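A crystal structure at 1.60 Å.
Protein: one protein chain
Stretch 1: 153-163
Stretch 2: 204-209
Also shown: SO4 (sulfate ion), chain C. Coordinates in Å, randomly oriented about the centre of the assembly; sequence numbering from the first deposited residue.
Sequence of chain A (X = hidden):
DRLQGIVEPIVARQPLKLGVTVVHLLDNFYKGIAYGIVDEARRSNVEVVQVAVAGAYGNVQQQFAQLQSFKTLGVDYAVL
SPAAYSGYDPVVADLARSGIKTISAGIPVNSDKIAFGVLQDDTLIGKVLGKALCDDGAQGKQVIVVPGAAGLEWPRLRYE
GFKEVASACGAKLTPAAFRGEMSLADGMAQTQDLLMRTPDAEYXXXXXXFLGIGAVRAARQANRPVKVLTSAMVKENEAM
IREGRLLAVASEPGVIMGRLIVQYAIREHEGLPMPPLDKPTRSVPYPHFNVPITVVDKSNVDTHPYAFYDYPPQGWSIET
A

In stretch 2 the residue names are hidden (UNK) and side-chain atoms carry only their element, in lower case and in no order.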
# COMPACT_ATOMS: atom_id res chain seq x y z
N GLU A 153 -2.03 8.12 -8.27
CA GLU A 153 -0.76 7.70 -8.90
C GLU A 153 -0.54 6.19 -8.79
O GLU A 153 -0.41 5.51 -9.81
CB GLU A 153 0.44 8.46 -8.29
CG GLU A 153 1.77 8.30 -9.05
CD GLU A 153 1.82 9.08 -10.37
OE1 GLU A 153 0.83 9.76 -10.72
OE2 GLU A 153 2.86 9.00 -11.07
N TRP A 154 -0.50 5.65 -7.56
CA TRP A 154 -0.10 4.25 -7.44
C TRP A 154 -1.10 3.27 -8.05
O TRP A 154 -0.66 2.23 -8.55
CB TRP A 154 0.21 3.89 -5.96
CG TRP A 154 -0.87 4.19 -4.95
CD1 TRP A 154 -1.07 5.37 -4.29
CD2 TRP A 154 -1.91 3.30 -4.52
NE1 TRP A 154 -2.18 5.27 -3.46
CE2 TRP A 154 -2.72 4.02 -3.60
CE3 TRP A 154 -2.27 2.00 -4.86
CZ2 TRP A 154 -3.81 3.45 -2.96
CZ3 TRP A 154 -3.38 1.43 -4.24
CH2 TRP A 154 -4.13 2.16 -3.30
N PRO A 155 -2.42 3.52 -8.08
CA PRO A 155 -3.29 2.57 -8.80
C PRO A 155 -2.97 2.56 -10.28
O PRO A 155 -3.02 1.50 -10.91
CB PRO A 155 -4.72 3.12 -8.53
CG PRO A 155 -4.57 3.85 -7.16
CD PRO A 155 -3.22 4.54 -7.38
N ARG A 156 -2.64 3.72 -10.84
CA ARG A 156 -2.25 3.74 -12.25
C ARG A 156 -0.96 2.97 -12.48
O ARG A 156 -0.84 2.23 -13.47
CB ARG A 156 -2.12 5.19 -12.74
CG ARG A 156 -1.98 5.25 -14.26
CD ARG A 156 -1.55 6.61 -14.79
NE ARG A 156 -0.14 6.82 -14.59
CZ ARG A 156 0.39 7.61 -13.64
NH1 ARG A 156 -0.39 8.38 -12.88
NH2 ARG A 156 1.71 7.68 -13.51
N LEU A 157 0.02 3.11 -11.57
CA LEU A 157 1.26 2.37 -11.71
C LEU A 157 1.01 0.86 -11.67
O LEU A 157 1.56 0.11 -12.49
CB LEU A 157 2.27 2.76 -10.61
CG LEU A 157 2.71 4.24 -10.63
CD1 LEU A 157 3.57 4.53 -9.43
CD2 LEU A 157 3.47 4.61 -11.91
N ARG A 158 0.16 0.41 -10.74
CA ARG A 158 -0.16 -1.01 -10.68
C ARG A 158 -0.83 -1.48 -11.96
O ARG A 158 -0.52 -2.56 -12.47
CB ARG A 158 -1.07 -1.30 -9.50
CG ARG A 158 -0.33 -1.04 -8.19
CD ARG A 158 -1.18 -1.32 -6.95
NE ARG A 158 -0.41 -0.94 -5.77
CZ ARG A 158 -0.69 -1.27 -4.52
NH1 ARG A 158 -1.73 -2.05 -4.23
NH2 ARG A 158 0.10 -0.82 -3.55
N TYR A 159 -1.78 -0.68 -12.47
CA TYR A 159 -2.43 -1.01 -13.73
C TYR A 159 -1.42 -1.09 -14.87
O TYR A 159 -1.44 -2.03 -15.67
CB TYR A 159 -3.50 0.03 -14.03
CG TYR A 159 -4.03 -0.03 -15.43
CD1 TYR A 159 -4.69 -1.15 -15.90
CD2 TYR A 159 -3.86 1.07 -16.29
CE1 TYR A 159 -5.17 -1.19 -17.20
CE2 TYR A 159 -4.37 1.04 -17.58
CZ TYR A 159 -5.02 -0.09 -18.03
OH TYR A 159 -5.50 -0.11 -19.32
N GLU A 160 -0.51 -0.12 -14.95
CA GLU A 160 0.49 -0.12 -16.02
C GLU A 160 1.37 -1.37 -15.97
O GLU A 160 1.65 -1.99 -17.01
CB GLU A 160 1.34 1.15 -15.94
CG GLU A 160 0.58 2.37 -16.45
CD GLU A 160 1.24 3.69 -16.07
OE1 GLU A 160 2.33 3.67 -15.46
OE2 GLU A 160 0.66 4.75 -16.39
N GLY A 161 1.84 -1.75 -14.78
CA GLY A 161 2.68 -2.94 -14.68
C GLY A 161 1.93 -4.21 -15.03
O GLY A 161 2.46 -5.07 -15.76
N PHE A 162 0.68 -4.33 -14.55
CA PHE A 162 -0.16 -5.47 -14.89
C PHE A 162 -0.40 -5.55 -16.40
O PHE A 162 -0.23 -6.61 -17.01
CB PHE A 162 -1.50 -5.37 -14.13
CG PHE A 162 -2.45 -6.48 -14.43
CD1 PHE A 162 -2.21 -7.75 -13.92
CD2 PHE A 162 -3.56 -6.26 -15.23
CE1 PHE A 162 -3.06 -8.80 -14.20
CE2 PHE A 162 -4.42 -7.32 -15.54
CZ PHE A 162 -4.18 -8.59 -14.98
N LYS A 163 -0.77 -4.42 -17.01
CA LYS A 163 -1.09 -4.44 -18.44
C LYS A 163 0.11 -4.83 -19.29
O LYS A 163 -0.03 -5.54 -20.29
CB LYS A 163 -1.62 -3.08 -18.87
CG LYS A 163 -1.98 -3.04 -20.36
CD LYS A 163 -2.82 -1.82 -20.73
CE LYS A 163 -2.15 -0.55 -20.26
NZ LYS A 163 -2.89 0.68 -20.74
N UNK A 204 -10.55 -11.19 -13.06
CA UNK A 204 -10.77 -9.80 -12.67
C UNK A 204 -9.51 -9.32 -11.98
O UNK A 204 -9.01 -9.98 -11.06
c UNK A 204 -12.16 -8.12 -11.36
c UNK A 204 -11.99 -9.62 -11.74
c UNK A 204 -13.26 -10.17 -12.38
N UNK A 205 -8.99 -8.18 -12.42
CA UNK A 205 -7.84 -7.57 -11.78
C UNK A 205 -8.30 -6.43 -10.90
O UNK A 205 -9.10 -5.60 -11.35
c UNK A 205 -5.94 -4.81 -12.22
c UNK A 205 -4.97 -4.01 -11.66
c UNK A 205 -6.85 -7.05 -12.82
c UNK A 205 -4.65 -6.75 -11.68
c UNK A 205 -3.64 -5.96 -11.14
c UNK A 205 -5.79 -6.18 -12.24
c UNK A 205 -3.80 -4.59 -11.12
N UNK A 206 -7.79 -6.36 -9.67
CA UNK A 206 -8.04 -5.26 -8.74
C UNK A 206 -6.73 -4.91 -8.06
O UNK A 206 -5.88 -5.79 -7.84
c UNK A 206 -10.40 -6.17 -8.21
c UNK A 206 -9.07 -5.63 -7.63
o UNK A 206 -8.48 -6.59 -6.74
N UNK A 207 -6.55 -3.65 -7.66
CA UNK A 207 -5.27 -3.26 -7.06
C UNK A 207 -5.21 -3.34 -5.55
O UNK A 207 -4.10 -3.20 -5.03
c UNK A 207 -5.12 -1.80 -7.52
c UNK A 207 -7.32 -2.47 -8.10
c UNK A 207 -6.59 -1.27 -7.46
N UNK A 208 -6.34 -3.50 -4.84
CA UNK A 208 -6.37 -3.39 -3.38
C UNK A 208 -7.42 -4.31 -2.80
O UNK A 208 -8.42 -4.65 -3.45
c UNK A 208 -5.64 -0.99 -3.40
c UNK A 208 -6.64 -1.95 -2.88
c UNK A 208 -8.06 -1.50 -3.28
N UNK A 209 -7.21 -4.67 -1.53
CA UNK A 209 -8.04 -5.59 -0.75
C UNK A 209 -9.54 -5.42 -0.97
O UNK A 209 -10.23 -6.37 -1.35
c UNK A 209 -7.76 -5.41 0.75
c UNK A 209 -8.39 -6.55 1.52
o UNK A 209 -6.36 -5.36 0.99
S SO4 C . -3.93 8.98 -11.92
O1 SO4 C . -3.05 9.20 -13.05
O2 SO4 C . -3.27 9.22 -10.64
O3 SO4 C . -4.49 7.62 -11.93
O4 SO4 C . -5.07 9.90 -12.06

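Position 204 carries three side-chain carbons, one attached to CA and bearing the other two: a branch at CB with no heteroatom. Its CA-to-CB bond points away from the helix of stretch 1, and nothing there comes within contact range. Three carbons in a beta-branched fork make this Val 204, a buried strand residue that takes no part in this contact.

Position 205 has seven side-chain carbons, one followed by a closed ring of six, with no oxygen on the ring. The alternation of the strand turns this side chain toward the helix, where its ring lies over one face of the Phe 162 ring. It is Phe 205. The two rings form an offset stack, centroids 4.0 Å apart and planes at 18°, with CD1 of Phe 162 3.5 Å from CD1 of Phe 205. The offset brings each CB over the other ring: Phe 162 CB sits 4.1 Å from the centroid of the Phe 205 ring, and Phe 205 CB 4.0 Å from that of Phe 162. Farther out, Phe 205 CZ reaches to 4.1 Å from the backbone O of Arg 158.

Position 206 shows a CB bearing one oxygen and one carbon, out of reach of the helix. That is Thr 206, whose hydroxyl is satisfied elsewhere in the structure.

At position 207, three carbons close a ring onto the backbone N. The CB lies 4.0 Å from CD of Arg 158, and the carbonyl O accepts a hydrogen bond from Arg 158 NH1 at 2.8 Å. The closed ring makes this Pro 207. The oxygen lies near the guanidinium plane, at its edge, where the N-H groups point.

Position 208 again has three carbons forked at CB, and one branch carbon touches the edge of the Trp 154 ring. This is Val 208, with CG1 3.4 Å from CZ3 of Trp 154; it occupies the N-cap position of the next helix.

Position 209 carries a carbon and an oxygen on CB and makes no contact with stretch 1: Thr 209.

The contact thus works through one helical face. Trp 154, Arg 158 and Phe 162, spaced four apart, meet Val 208, Pro 207 and Phe 205 in reverse order. Stacked aromatics anchor one end and an apolar edge contact the other; between them a long arginine packs its aliphatic part on proline and spends a polar N-H on a loop carbonyl.

Stretch 2 204-209: VFTPVT
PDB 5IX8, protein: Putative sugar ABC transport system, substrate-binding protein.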